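Long-range contact in NAD-dependent dehydrogenase (Rhizobium meliloti, PDB 4Z0P), which reduces glyoxylate and hydroxypyruvate with NADPH as the hydride donor, as a member of the D-isomer specific 2-hydroxyacid dehydrogenase family: residues S257-E262 with P282-S287. Numbering follows the deposited sequence.
Sequences SLDVFE and PHVAAS. With NDP (NADPH dihydro-nicotinamide-adenine-dinucleotide phosphate), chain H; OXD (oxalic acid), chain C.
D259 reaches into the loop around H283 with its CG anti to the backbone N (chi1 -169°), which carries the carboxylate to the amides of V284 and A285. CB leads to CG, 3.4 Å from both V284 N and A285 N, so the carboxylate lies against two successive amides. OD1 accepts V284 N through its syn lone pair at 2.9 Å, and is also hydrogen-bonded to T281 OG1. OD2 is met from above the carboxylate plane by A285 N at 2.9 Å, and accepts a nearly linear N-H...O bond (171°) from the carboxamide N7N of NADPH. A286 N donates to the carboxamide oxygen O7N, so both ends of the carboxamide are held, which probably helps to set the turn of the nicotinamide ring. An alanine at D259 would probably leave N7N and the amides of V284 and A285 without their shared acceptor, and the carboxamide, held at its oxygen end by A286 N, less restrained in its turn.

Beside this site, V260 CG1 lies over one face of the H283 imidazole, 4.0 Å from the centroid and 7° off the normal, a CH-pi contact. At the ring edge NE2 donates to oxalate O6 at 2.7 Å, while ND1 is hydrogen-bonded to E264 OE1, a His-Glu pair as in related 2-hydroxyacid dehydrogenases. The contact joins the end of strand 255-258 to the loop between strand 278-280 and helix 290-305, with W106 of helix 97-115 packed against D259 and A285, and M103 against A285.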
ATOM      1  N   SER A 257      -9.499   4.534  -9.037  1.00 17.80           N
ATOM      2  CA  SER A 257      -9.352   3.080  -8.869  1.00 20.07           C
ATOM      3  C   SER A 257     -10.748   2.505  -8.785  1.00 18.62           C
ATOM      4  O   SER A 257     -11.510   2.849  -7.869  1.00 19.16           O
ATOM      5  CB  SER A 257      -8.591   2.739  -7.591  1.00 20.15           C
ATOM      6  OG  SER A 257      -7.227   3.177  -7.674  1.00 19.19           O
ATOM      7  N   LEU A 258     -11.091   1.649  -9.742  1.00 18.06           N
ATOM      8  CA  LEU A 258     -12.428   1.048  -9.786  1.00 18.44           C
ATOM      9  C   LEU A 258     -12.300  -0.460  -9.705  1.00 16.96           C
ATOM     10  O   LEU A 258     -11.677  -1.088 -10.579  1.00 19.20           O
ATOM     11  CB  LEU A 258     -13.179   1.449 -11.067  1.00 18.07           C
ATOM     12  CG  LEU A 258     -13.336   2.977 -11.259  1.00 19.83           C
ATOM     13  CD1 LEU A 258     -13.932   3.279 -12.626  1.00 22.32           C
ATOM     14  CD2 LEU A 258     -14.202   3.575 -10.143  1.00 21.85           C
ATOM     15  N   ASP A 259     -12.907  -1.036  -8.667  1.00 18.07           N
ATOM     16  CA  ASP A 259     -13.025  -2.482  -8.500  1.00 18.37           C
ATOM     17  C   ASP A 259     -14.394  -2.994  -8.914  1.00 20.72           C
ATOM     18  O   ASP A 259     -14.592  -4.203  -9.040  1.00 19.42           O
ATOM     19  CB  ASP A 259     -12.803  -2.872  -7.041  1.00 16.85           C
ATOM     20  CG  ASP A 259     -12.638  -4.380  -6.854  1.00 17.93           C
ATOM     21  OD1 ASP A 259     -11.748  -5.014  -7.520  1.00 18.53           O
ATOM     22  OD2 ASP A 259     -13.416  -4.945  -6.036  1.00 18.99           O
ATOM     23  N   VAL A 260     -15.348  -2.070  -9.053  1.00 18.91           N
ATOM     24  CA  VAL A 260     -16.777  -2.405  -9.250  1.00 18.00           C
ATOM     25  C   VAL A 260     -17.337  -1.521 -10.348  1.00 19.96           C
ATOM     26  O   VAL A 260     -16.870  -0.387 -10.537  1.00 20.87           O
ATOM     27  CB  VAL A 260     -17.582  -2.279  -7.938  1.00 19.67           C
ATOM     28  CG1 VAL A 260     -17.073  -3.284  -6.915  1.00 20.43           C
ATOM     29  CG2 VAL A 260     -17.490  -0.872  -7.372  1.00 21.39           C
ATOM     30  N   PHE A 261     -18.296  -2.064 -11.096  1.00 19.56           N
ATOM     31  CA  PHE A 261     -18.816  -1.445 -12.300  1.00 20.36           C
ATOM     32  C   PHE A 261     -20.327  -1.612 -12.413  1.00 22.38           C
ATOM     33  O   PHE A 261     -20.887  -2.545 -11.878  1.00 21.57           O
ATOM     34  CB  PHE A 261     -18.110  -2.007 -13.543  1.00 20.67           C
ATOM     35  CG  PHE A 261     -16.644  -1.752 -13.504  1.00 20.28           C
ATOM     36  CD1 PHE A 261     -16.125  -0.559 -13.958  1.00 19.84           C
ATOM     37  CD2 PHE A 261     -15.796  -2.657 -12.862  1.00 22.74           C
ATOM     38  CE1 PHE A 261     -14.761  -0.307 -13.837  1.00 22.58           C
ATOM     39  CE2 PHE A 261     -14.432  -2.412 -12.743  1.00 22.10           C
ATOM     40  CZ  PHE A 261     -13.931  -1.227 -13.218  1.00 20.47           C
ATOM     41  N   GLU A 262     -20.953  -0.673 -13.106  1.00 22.42           N
ATOM     42  CA  GLU A 262     -22.413  -0.691 -13.281  1.00 23.05           C
ATOM     43  C   GLU A 262     -22.897  -1.994 -13.913  1.00 28.13           C
ATOM     44  O   GLU A 262     -23.977  -2.485 -13.564  1.00 25.42           O
ATOM     45  CB  GLU A 262     -22.887   0.510 -14.112  1.00 23.96           C
ATOM     46  CG  GLU A 262     -22.716   1.868 -13.457  1.00 24.78           C
ATOM     47  CD  GLU A 262     -23.361   2.965 -14.279  1.00 37.27           C
ATOM     48  OE1 GLU A 262     -24.605   2.999 -14.386  1.00 30.85           O
ATOM     49  OE2 GLU A 262     -22.638   3.799 -14.812  1.00 25.83           O
ATOM     50  N   PRO A 282     -11.003  -6.689 -11.180  1.00 18.17           N
ATOM     51  CA  PRO A 282     -12.278  -7.347 -11.551  1.00 17.02           C
ATOM     52  C   PRO A 282     -13.109  -7.802 -10.350  1.00 20.76           C
ATOM     53  O   PRO A 282     -13.361  -9.002 -10.155  1.00 19.54           O
ATOM     54  CB  PRO A 282     -11.792  -8.509 -12.403  1.00 19.86           C
ATOM     55  CG  PRO A 282     -10.463  -8.877 -11.772  1.00 21.57           C
ATOM     56  CD  PRO A 282      -9.841  -7.545 -11.493  1.00 18.39           C
ATOM     57  N   HIS A 283     -13.521  -6.839  -9.539  1.00 18.42           N
ATOM     58  CA  HIS A 283     -14.326  -7.097  -8.343  1.00 17.99           C
ATOM     59  C   HIS A 283     -13.651  -8.123  -7.431  1.00 20.68           C
ATOM     60  O   HIS A 283     -14.201  -9.183  -7.095  1.00 20.03           O
ATOM     61  CB  HIS A 283     -15.741  -7.473  -8.727  1.00 19.61           C
ATOM     62  CG  HIS A 283     -16.720  -7.356  -7.606  1.00 19.77           C
ATOM     63  ND1 HIS A 283     -18.047  -7.082  -7.831  1.00 24.73           N
ATOM     64  CD2 HIS A 283     -16.584  -7.481  -6.265  1.00 23.90           C
ATOM     65  CE1 HIS A 283     -18.691  -7.049  -6.681  1.00 24.47           C
ATOM     66  NE2 HIS A 283     -17.827  -7.283  -5.718  1.00 21.97           N
ATOM     67  N   VAL A 284     -12.422  -7.784  -7.066  1.00 18.59           N
ATOM     68  CA  VAL A 284     -11.553  -8.592  -6.220  1.00 18.75           C
ATOM     69  C   VAL A 284     -11.001  -7.820  -5.005  1.00 19.14           C
ATOM     70  O   VAL A 284     -10.010  -8.235  -4.379  1.00 20.43           O
ATOM     71  CB  VAL A 284     -10.382  -9.198  -7.040  1.00 20.41           C
ATOM     72  CG1 VAL A 284     -10.885 -10.296  -7.963  1.00 19.82           C
ATOM     73  CG2 VAL A 284      -9.601  -8.134  -7.822  1.00 21.23           C
ATOM     74  N   ALA A 285     -11.615  -6.692  -4.626  1.00 18.63           N
ATOM     75  CA  ALA A 285     -11.024  -5.899  -3.550  1.00 18.80           C
ATOM     76  C   ALA A 285     -10.966  -6.718  -2.252  1.00 20.34           C
ATOM     77  O   ALA A 285      -9.963  -6.679  -1.550  1.00 19.73           O
ATOM     78  CB  ALA A 285     -11.779  -4.597  -3.333  1.00 18.69           C
ATOM     79  N   ALA A 286     -12.023  -7.482  -1.971  1.00 19.57           N
ATOM     80  CA  ALA A 286     -11.980  -8.382  -0.812  1.00 19.45           C
ATOM     81  C   ALA A 286     -12.660  -9.680  -1.167  1.00 20.91           C
ATOM     82  O   ALA A 286     -13.900  -9.768  -1.175  1.00 23.77           O
ATOM     83  CB  ALA A 286     -12.631  -7.732   0.390  1.00 21.56           C
ATOM     84  N   SER A 287     -11.850 -10.678  -1.516  1.00 22.21           N
ATOM     85  CA  SER A 287     -12.369 -12.025  -1.864  1.00 24.07           C
ATOM     86  C   SER A 287     -12.890 -12.704  -0.607  1.00 24.94           C
ATOM     87  O   SER A 287     -12.362 -12.490   0.483  1.00 24.78           O
ATOM     88  CB  SER A 287     -11.247 -12.871  -2.471  1.00 29.81           C
ATOM     89  OG  SER A 287     -10.918 -12.336  -3.752  1.00 35.02           O
TER
HETATM   90  PA  NDP H 407     -21.798  -2.101   6.647  1.00 22.22           P
HETATM   91  O1A NDP H 407     -23.292  -2.386   6.649  1.00 23.33           O
HETATM   92  O2A NDP H 407     -21.021  -2.496   7.858  1.00 20.98           O
HETATM   93  O5B NDP H 407     -21.646  -0.540   6.429  1.00 22.21           O
HETATM   94  C5B NDP H 407     -22.406   0.208   5.504  1.00 22.18           C
HETATM   95  C4B NDP H 407     -22.155   1.668   5.766  1.00 20.95           C
HETATM   96  O4B NDP H 407     -22.795   2.395   4.720  1.00 22.00           O
HETATM   97  C3B NDP H 407     -22.747   2.180   7.078  1.00 26.81           C
HETATM   98  O3B NDP H 407     -21.847   3.147   7.608  1.00 25.11           O
HETATM   99  C2B NDP H 407     -24.039   2.834   6.639  1.00 21.31           C
HETATM  100  O2B NDP H 407     -24.492   3.883   7.471  1.00 25.18           O
HETATM  101  C1B NDP H 407     -23.604   3.397   5.312  1.00 22.35           C
HETATM  102  N9A NDP H 407     -24.782   3.707   4.484  1.00 22.60           N
HETATM  103  C8A NDP H 407     -25.687   2.882   3.922  1.00 23.91           C
HETATM  104  N7A NDP H 407     -26.620   3.506   3.240  1.00 24.20           N
HETATM  105  C5A NDP H 407     -26.294   4.826   3.371  1.00 21.99           C
HETATM  106  C6A NDP H 407     -26.893   6.014   2.906  1.00 27.11           C
HETATM  107  N6A NDP H 407     -28.009   6.018   2.140  1.00 25.74           N
HETATM  108  N1A NDP H 407     -26.307   7.202   3.225  1.00 26.72           N
HETATM  109  C2A NDP H 407     -25.201   7.195   3.983  1.00 29.50           C
HETATM  110  N3A NDP H 407     -24.555   6.138   4.486  1.00 22.91           N
HETATM  111  C4A NDP H 407     -25.153   4.971   4.130  1.00 21.86           C
HETATM  112  O3  NDP H 407     -21.265  -2.787   5.285  1.00 20.43           O
HETATM  113  PN  NDP H 407     -19.724  -3.263   5.097  1.00 21.03           P
HETATM  114  O1N NDP H 407     -18.793  -2.180   5.525  1.00 21.42           O
HETATM  115  O2N NDP H 407     -19.538  -4.634   5.642  1.00 19.75           O
HETATM  116  O5D NDP H 407     -19.749  -3.446   3.516  1.00 20.48           O
HETATM  117  C5D NDP H 407     -19.969  -2.318   2.693  1.00 19.33           C
HETATM  118  C4D NDP H 407     -20.182  -2.740   1.247  1.00 20.88           C
HETATM  119  O4D NDP H 407     -18.937  -3.096   0.642  1.00 20.78           O
HETATM  120  C3D NDP H 407     -21.034  -3.980   1.014  1.00 21.22           C
HETATM  121  O3D NDP H 407     -22.438  -3.661   1.107  1.00 21.88           O
HETATM  122  C2D NDP H 407     -20.652  -4.467  -0.369  1.00 19.17           C
HETATM  123  O2D NDP H 407     -21.505  -3.876  -1.367  1.00 21.64           O
HETATM  124  C1D NDP H 407     -19.225  -3.876  -0.508  1.00 19.03           C
HETATM  125  N1N NDP H 407     -18.196  -4.908  -0.654  1.00 18.19           N
HETATM  126  C2N NDP H 407     -17.435  -4.999  -1.814  1.00 19.14           C
HETATM  127  C3N NDP H 407     -16.459  -5.938  -1.962  1.00 19.34           C
HETATM  128  C7N NDP H 407     -15.520  -5.967  -3.131  1.00 19.89           C
HETATM  129  O7N NDP H 407     -14.856  -7.006  -3.319  1.00 21.15           O
HETATM  130  N7N NDP H 407     -15.431  -4.927  -3.932  1.00 18.97           N
HETATM  131  C4N NDP H 407     -16.242  -6.934  -0.884  1.00 21.07           C
HETATM  132  C5N NDP H 407     -17.112  -6.775   0.308  1.00 19.76           C
HETATM  133  C6N NDP H 407     -18.003  -5.807   0.406  1.00 19.04           C
HETATM  134  P2B NDP H 407     -25.151   3.581   8.909  1.00 37.25           P
HETATM  135  O1X NDP H 407     -23.982   3.157   9.760  1.00 63.70           O
HETATM  136  O2X NDP H 407     -25.704   4.944   9.287  1.00 36.38           O
HETATM  137  O3X NDP H 407     -26.176   2.529   8.706  1.00 31.15           O
HETATM  138  C1  OXD C 402     -19.064  -8.904  -1.240  1.00 25.54           C
HETATM  139  C2  OXD C 402     -18.485  -8.814  -2.576  1.00 28.56           C
HETATM  140  O3  OXD C 402     -18.493  -9.579  -0.346  1.00 22.03           O
HETATM  141  O4  OXD C 402     -17.812  -9.758  -3.017  1.00 31.04           O
HETATM  142  O5  OXD C 402     -20.139  -8.303  -1.032  1.00 24.23           O
HETATM  143  O6  OXD C 402     -18.680  -7.799  -3.260  1.00 23.57           O